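Local coordinates for protein uncharacterized CONSERVED DOMAIN PROTEIN (Vibrio cholerae, PDB 3LKV) that probably serves as the substrate-binding protein of an ABC transporter, holding a phenylalanine between its two lobes, at residues V130-P138 / I288-R297; V205-I213 / S229-A237. All coordinates share one frame; numbering follows the deposited sequence.

Interaction 1. Residues V130-P138 / I288-R297; sequences VELIKEILP and ITIPEAVLAR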
# COMPACT_ATOMS: atom_id res chain seq x y z
N VAL A 130 -14.31 -18.34 29.30
CA VAL A 130 -14.68 -19.61 29.89
C VAL A 130 -16.17 -19.64 30.23
O VAL A 130 -16.86 -20.66 29.99
CB VAL A 130 -13.87 -19.86 31.15
CG1 VAL A 130 -14.41 -21.09 31.93
CG2 VAL A 130 -12.38 -20.00 30.75
N GLU A 131 -16.64 -18.53 30.80
CA GLU A 131 -18.05 -18.44 31.19
C GLU A 131 -18.86 -18.50 29.92
O GLU A 131 -19.89 -19.16 29.89
CB GLU A 131 -18.37 -17.19 32.06
CG GLU A 131 -17.73 -17.34 33.49
CD GLU A 131 -17.78 -16.10 34.45
OE1 GLU A 131 -17.56 -14.93 34.02
OE2 GLU A 131 -17.97 -16.35 35.69
N LEU A 132 -18.36 -17.94 28.84
CA LEU A 132 -19.09 -17.98 27.59
C LEU A 132 -19.11 -19.39 26.96
O LEU A 132 -20.16 -19.83 26.45
CB LEU A 132 -18.57 -16.92 26.65
CG LEU A 132 -19.25 -16.69 25.31
CD1 LEU A 132 -20.77 -16.55 25.44
CD2 LEU A 132 -18.63 -15.44 24.66
N ILE A 133 -17.99 -20.11 27.04
CA ILE A 133 -17.90 -21.49 26.57
C ILE A 133 -18.89 -22.36 27.35
O ILE A 133 -19.59 -23.16 26.76
CB ILE A 133 -16.47 -22.07 26.71
CG1 ILE A 133 -15.51 -21.45 25.67
CG2 ILE A 133 -16.45 -23.56 26.49
CD1 ILE A 133 -13.94 -21.68 26.00
N LYS A 134 -18.97 -22.15 28.65
CA LYS A 134 -19.92 -22.89 29.51
C LYS A 134 -21.39 -22.57 29.18
O LYS A 134 -22.26 -23.42 29.30
CB LYS A 134 -19.63 -22.62 30.99
CG LYS A 134 -20.30 -23.62 32.02
CD LYS A 134 -19.49 -23.71 33.39
CE LYS A 134 -20.39 -23.79 34.70
NZ LYS A 134 -19.98 -22.70 35.71
N GLU A 135 -21.65 -21.36 28.74
CA GLU A 135 -22.98 -20.92 28.35
C GLU A 135 -23.44 -21.53 27.03
O GLU A 135 -24.60 -21.94 26.89
CB GLU A 135 -23.03 -19.38 28.24
CG GLU A 135 -24.45 -18.82 28.16
CD GLU A 135 -24.52 -17.32 27.83
OE1 GLU A 135 -23.49 -16.60 27.81
OE2 GLU A 135 -25.61 -16.86 27.55
N ILE A 136 -22.54 -21.57 26.06
CA ILE A 136 -22.80 -22.11 24.74
C ILE A 136 -22.87 -23.63 24.78
O ILE A 136 -23.60 -24.21 24.01
CB ILE A 136 -21.69 -21.71 23.72
CG1 ILE A 136 -21.81 -20.24 23.33
CG2 ILE A 136 -21.73 -22.58 22.45
CD1 ILE A 136 -20.57 -19.70 22.66
N LEU A 137 -22.09 -24.23 25.68
CA LEU A 137 -21.89 -25.67 25.77
C LEU A 137 -21.97 -26.06 27.24
O LEU A 137 -20.94 -26.25 27.88
CB LEU A 137 -20.49 -26.07 25.28
CG LEU A 137 -20.13 -25.88 23.81
CD1 LEU A 137 -18.63 -25.97 23.62
CD2 LEU A 137 -20.86 -26.94 22.98
N PRO A 138 -23.20 -26.22 27.77
CA PRO A 138 -23.36 -26.34 29.23
C PRO A 138 -22.81 -27.62 29.83
O PRO A 138 -22.61 -27.68 31.03
CB PRO A 138 -24.89 -26.25 29.45
CG PRO A 138 -25.48 -25.78 28.09
CD PRO A 138 -24.48 -26.32 27.05
N ILE A 288 -24.23 -28.70 16.61
CA ILE A 288 -24.39 -27.88 17.80
C ILE A 288 -25.49 -26.83 17.64
O ILE A 288 -25.61 -26.18 16.62
CB ILE A 288 -23.04 -27.21 18.23
CG1 ILE A 288 -22.15 -28.27 18.89
CG2 ILE A 288 -23.29 -26.03 19.18
CD1 ILE A 288 -20.66 -27.96 18.88
N THR A 289 -26.27 -26.69 18.71
CA THR A 289 -27.32 -25.73 18.83
C THR A 289 -26.84 -24.63 19.73
O THR A 289 -26.61 -24.86 20.89
CB THR A 289 -28.59 -26.44 19.46
OG1 THR A 289 -29.24 -27.19 18.43
CG2 THR A 289 -29.59 -25.44 20.13
N ILE A 290 -26.69 -23.42 19.20
CA ILE A 290 -26.23 -22.31 20.01
C ILE A 290 -27.45 -21.81 20.76
O ILE A 290 -28.44 -21.56 20.15
CB ILE A 290 -25.68 -21.15 19.15
CG1 ILE A 290 -24.58 -21.63 18.18
CG2 ILE A 290 -25.20 -20.04 20.05
CD1 ILE A 290 -23.24 -21.98 18.85
N PRO A 291 -27.37 -21.68 22.09
CA PRO A 291 -28.55 -21.28 22.83
C PRO A 291 -29.13 -19.90 22.47
O PRO A 291 -28.41 -19.03 21.98
CB PRO A 291 -28.09 -21.30 24.28
CG PRO A 291 -27.03 -22.36 24.31
CD PRO A 291 -26.34 -22.25 22.97
N GLU A 292 -30.43 -19.72 22.77
CA GLU A 292 -31.15 -18.50 22.38
C GLU A 292 -30.58 -17.27 23.04
O GLU A 292 -30.38 -16.28 22.35
CB GLU A 292 -32.70 -18.58 22.64
CG GLU A 292 -33.59 -19.22 21.49
CD GLU A 292 -32.93 -19.29 20.09
OE1 GLU A 292 -33.21 -18.44 19.22
OE2 GLU A 292 -32.11 -20.21 19.85
N ALA A 293 -30.32 -17.33 24.35
CA ALA A 293 -29.82 -16.15 25.07
C ALA A 293 -28.50 -15.60 24.44
O ALA A 293 -28.21 -14.39 24.47
CB ALA A 293 -29.63 -16.45 26.56
N VAL A 294 -27.72 -16.51 23.84
CA VAL A 294 -26.46 -16.18 23.22
C VAL A 294 -26.70 -15.63 21.82
O VAL A 294 -26.15 -14.57 21.48
CB VAL A 294 -25.50 -17.40 23.20
CG1 VAL A 294 -24.28 -17.11 22.35
CG2 VAL A 294 -25.08 -17.74 24.59
N LEU A 295 -27.51 -16.32 21.02
CA LEU A 295 -27.82 -15.87 19.64
C LEU A 295 -28.43 -14.46 19.64
O LEU A 295 -28.20 -13.68 18.70
CB LEU A 295 -28.79 -16.85 18.93
CG LEU A 295 -28.26 -18.16 18.34
CD1 LEU A 295 -29.40 -19.08 17.89
CD2 LEU A 295 -27.32 -17.87 17.16
N ALA A 296 -29.20 -14.15 20.68
CA ALA A 296 -29.80 -12.81 20.90
C ALA A 296 -28.77 -11.69 21.11
O ALA A 296 -28.99 -10.58 20.63
CB ALA A 296 -30.77 -12.84 22.09
N ARG A 297 -27.68 -11.99 21.83
CA ARG A 297 -26.59 -11.02 22.06
C ARG A 297 -25.58 -10.90 20.90
O ARG A 297 -24.68 -10.09 20.97
CB ARG A 297 -25.81 -11.37 23.33
CG ARG A 297 -26.61 -11.28 24.62
CD ARG A 297 -25.72 -11.06 25.87
NE ARG A 297 -24.58 -11.97 25.96
CZ ARG A 297 -24.65 -13.25 26.30
NH1 ARG A 297 -25.81 -13.84 26.58
NH2 ARG A 297 -23.54 -13.97 26.35

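Interaction 2. Residues V205-I213 / S229-A237; sequences VASAIEGMI and SYVERGAIA. With PHE (phenylalanine), chain B.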
# COMPACT_ATOMS: atom_id res chain seq x y z
N VAL A 205 -0.71 -20.07 16.84
CA VAL A 205 -2.08 -20.54 16.58
C VAL A 205 -2.77 -19.74 15.48
O VAL A 205 -3.28 -20.31 14.53
CB VAL A 205 -2.97 -20.53 17.87
CG1 VAL A 205 -4.46 -20.88 17.54
CG2 VAL A 205 -2.43 -21.55 18.89
N ALA A 206 -2.74 -18.40 15.60
CA ALA A 206 -3.38 -17.54 14.61
C ALA A 206 -2.88 -17.87 13.20
O ALA A 206 -3.64 -17.91 12.27
CB ALA A 206 -3.20 -16.02 14.93
N SER A 207 -1.61 -18.14 13.03
CA SER A 207 -1.08 -18.33 11.69
C SER A 207 -1.37 -19.74 11.15
O SER A 207 -1.13 -20.03 10.00
CB SER A 207 0.42 -18.03 11.70
OG SER A 207 1.10 -19.14 12.28
N ALA A 208 -1.88 -20.63 11.99
CA ALA A 208 -2.19 -21.99 11.60
C ALA A 208 -3.64 -22.34 11.95
O ALA A 208 -3.95 -23.50 12.11
CB ALA A 208 -1.23 -22.95 12.31
N ILE A 209 -4.51 -21.35 12.06
CA ILE A 209 -5.85 -21.58 12.55
C ILE A 209 -6.62 -22.54 11.61
O ILE A 209 -7.38 -23.39 12.07
CB ILE A 209 -6.60 -20.23 12.77
CG1 ILE A 209 -7.93 -20.41 13.49
CG2 ILE A 209 -6.84 -19.48 11.43
CD1 ILE A 209 -7.82 -20.79 14.93
N GLU A 210 -6.36 -22.46 10.31
CA GLU A 210 -7.03 -23.37 9.35
C GLU A 210 -6.70 -24.83 9.66
O GLU A 210 -7.59 -25.67 9.63
CB GLU A 210 -6.71 -23.02 7.89
CG GLU A 210 -7.06 -21.53 7.56
CD GLU A 210 -7.53 -21.26 6.12
OE1 GLU A 210 -8.25 -22.11 5.53
OE2 GLU A 210 -7.21 -20.15 5.59
N GLY A 211 -5.44 -25.11 9.97
CA GLY A 211 -5.02 -26.45 10.33
C GLY A 211 -5.62 -26.89 11.67
O GLY A 211 -6.00 -28.05 11.85
N MSE A 212 -5.71 -25.95 12.61
CA MSE A 212 -6.35 -26.28 13.88
C MSE A 212 -7.81 -26.71 13.62
O MSE A 212 -8.29 -27.66 14.19
CB MSE A 212 -6.31 -25.14 14.86
CG MSE A 212 -7.20 -25.30 16.06
SE MSE A 212 -6.97 -23.88 17.40
CE MSE A 212 -5.33 -24.62 18.26
N ILE A 213 -8.48 -26.00 12.74
CA ILE A 213 -9.89 -26.22 12.54
C ILE A 213 -10.11 -27.52 11.75
O ILE A 213 -11.08 -28.23 12.00
CB ILE A 213 -10.59 -24.96 11.94
CG1 ILE A 213 -10.80 -23.98 13.10
CG2 ILE A 213 -11.93 -25.30 11.26
CD1 ILE A 213 -11.15 -22.62 12.73
N SER A 229 -11.16 -13.11 13.79
CA SER A 229 -10.54 -13.76 12.64
C SER A 229 -10.69 -15.29 12.78
O SER A 229 -10.77 -16.00 11.79
CB SER A 229 -9.07 -13.34 12.48
OG SER A 229 -8.33 -13.54 13.70
N TYR A 230 -10.78 -15.81 13.99
CA TYR A 230 -10.90 -17.26 14.11
C TYR A 230 -12.31 -17.77 13.72
O TYR A 230 -12.42 -18.86 13.15
CB TYR A 230 -10.55 -17.74 15.49
CG TYR A 230 -9.16 -17.38 15.99
CD1 TYR A 230 -8.14 -17.03 15.14
CD2 TYR A 230 -8.86 -17.51 17.33
CE1 TYR A 230 -6.90 -16.72 15.61
CE2 TYR A 230 -7.61 -17.25 17.83
CZ TYR A 230 -6.63 -16.83 16.98
OH TYR A 230 -5.40 -16.57 17.51
N VAL A 231 -13.36 -16.99 13.99
CA VAL A 231 -14.74 -17.36 13.70
C VAL A 231 -14.91 -17.35 12.19
O VAL A 231 -15.54 -18.26 11.61
CB VAL A 231 -15.78 -16.46 14.42
CG1 VAL A 231 -15.80 -15.06 13.84
CG2 VAL A 231 -17.16 -17.00 14.27
N GLU A 232 -14.25 -16.38 11.54
CA GLU A 232 -14.23 -16.30 10.08
C GLU A 232 -13.73 -17.62 9.47
O GLU A 232 -14.16 -17.97 8.38
CB GLU A 232 -13.40 -15.10 9.59
CG GLU A 232 -14.15 -13.74 9.66
CD GLU A 232 -13.24 -12.49 9.73
OE1 GLU A 232 -12.02 -12.56 9.42
OE2 GLU A 232 -13.75 -11.41 10.10
N ARG A 233 -12.86 -18.37 10.17
CA ARG A 233 -12.30 -19.59 9.58
C ARG A 233 -12.94 -20.85 10.10
O ARG A 233 -12.42 -21.92 9.84
CB ARG A 233 -10.80 -19.69 9.88
CG ARG A 233 -9.96 -18.60 9.27
CD ARG A 233 -10.00 -18.63 7.75
NE ARG A 233 -9.25 -17.46 7.31
CZ ARG A 233 -9.14 -17.00 6.07
NH1 ARG A 233 -8.38 -15.91 5.85
NH2 ARG A 233 -9.76 -17.61 5.04
N GLY A 234 -14.00 -20.73 10.90
CA GLY A 234 -14.73 -21.92 11.37
C GLY A 234 -14.84 -22.23 12.86
O GLY A 234 -15.44 -23.21 13.23
N ALA A 235 -14.27 -21.39 13.72
CA ALA A 235 -14.63 -21.44 15.13
C ALA A 235 -16.15 -21.23 15.22
O ALA A 235 -16.72 -20.48 14.45
CB ALA A 235 -13.89 -20.34 15.92
N ILE A 236 -16.80 -21.86 16.17
CA ILE A 236 -18.25 -21.64 16.32
C ILE A 236 -18.66 -20.27 16.89
O ILE A 236 -19.73 -19.75 16.58
CB ILE A 236 -18.90 -22.75 17.12
CG1 ILE A 236 -18.40 -22.80 18.56
CG2 ILE A 236 -18.65 -24.07 16.42
CD1 ILE A 236 -19.15 -23.84 19.40
N ALA A 237 -17.78 -19.67 17.68
CA ALA A 237 -18.09 -18.44 18.33
C ALA A 237 -16.78 -17.78 18.66
O ALA A 237 -15.74 -18.46 18.77
CB ALA A 237 -18.87 -18.70 19.58
N PHE B . -1.78 -10.23 21.48
CA PHE B . -0.85 -11.07 20.63
C PHE B . 0.61 -10.82 21.11
O PHE B . 0.77 -10.33 22.26
CB PHE B . -1.04 -10.80 19.13
CG PHE B . -2.29 -11.47 18.56
CD1 PHE B . -2.32 -12.87 18.37
CD2 PHE B . -3.41 -10.74 18.24
CE1 PHE B . -3.43 -13.48 17.89
CE2 PHE B . -4.52 -11.35 17.74
CZ PHE B . -4.57 -12.72 17.57
OXT PHE B . 1.62 -11.11 20.43

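Interaction 1. Residues V130-P138 / I288-R297
The C-terminal helix of this periplasmic-binding-protein fold docks here through an end-on carboxylate-guanidinium pair, Glu135 with Arg297. NH2 of Arg297 reaches OE1 of Glu135 at 3.0 Å and NH1 of Arg297 reaches OE2 at 3.2 Å, the latter nearly straight at 171°. Both oxygens use their syn lone pairs, and the two planes lie only 15° apart, so each group fixes the rotation of the other. The extended Glu135 chain, with CG anti to the backbone N (chi1 -167°), slides past Val294 to get there; CG2 of Val294 sits 3.1 Å from OE2 of Glu135, a tight contact. Helix 126-136 and helix 292-297 thus meet on the lobe built around the mixed sheet, where Ile290 and Val294 both rest on Ile278 of edge strand 275-278. Alongside the ion pair, CG2 of Ile136 lies beside CD1 of Ile290 at 3.9 Å, the two chains pointing the same way, while Val294 crosses Ile136 at about a right angle. Pro291, the N-cap residue, sets its ring CD 3.5 Å from the carbonyl O of Ile136. Farther along, CD2 of Leu137 meets CD1 of Ile288 at 4.2 Å.

Interaction 2. Residues V205-I213 / S229-A237
Tyr230 and Ile209 form the tight centre of this contact. With CG1 of Ile209 anti to the backbone N (chi1 -171°), its CD1 stands over one face of the Tyr230 ring, 4.0 Å from the centroid and 21° off the normal, a CH-pi contact. At the ring edge, in plane, CB of Ala206 lies 3.4 Å from OH of Tyr230, which is hydrogen-bonded to the carbonyl O of Leu200. Ile213 drives CD1 into the turn after the helix, 3.5 Å from N of Ala235. That turn is a Schellman motif: Ala235 N and Gly234 N bond to the carbonyls of Tyr230 and Val231, and Gly234 takes the positive phi (120°). The exposed side is looser. OE2 of Glu210 lies over one face of the Arg233 guanidinium, toward its rim, 3.6 Å from NH2, a long salt bridge in which charge attracts but no N-H points at the oxygen. Toward the ligand, OH of Tyr230 and CB of Ala206 approach CE1 of the bound phenylalanine at 3.7 Å and 3.9 Å. Helices 203-207 and 228-232 thus give a methyl and a hydroxyl to the wall beside the ligand ring, in the interlobe pocket typical of periplasmic binding proteins.

Both contacts belong to the lobe built on the mixed sheet and reach strand 275-278, Ile290 and Val294 resting on Ile278 in interaction 1, Val231 on Val277 and Ala237 on Ile278 in interaction 2. They also touch each other: CD1 of Ile136 lies 3.7 Å from CB of Ala237. Interaction 1, centred about 23 Å from the chain centre, is only partly buried; interaction 2, at about 13 Å, is mostly buried and reaches the ligand. Each has a Glu-Arg pair at an exposed margin, nearly coplanar and hydrogen-bonded in the first but face-on and purely electrostatic in the second. Behind it, interaction 1 sets aliphatic side chains and a proline ring against carbonyl oxygens, whereas interaction 2 brings in an aromatic ring.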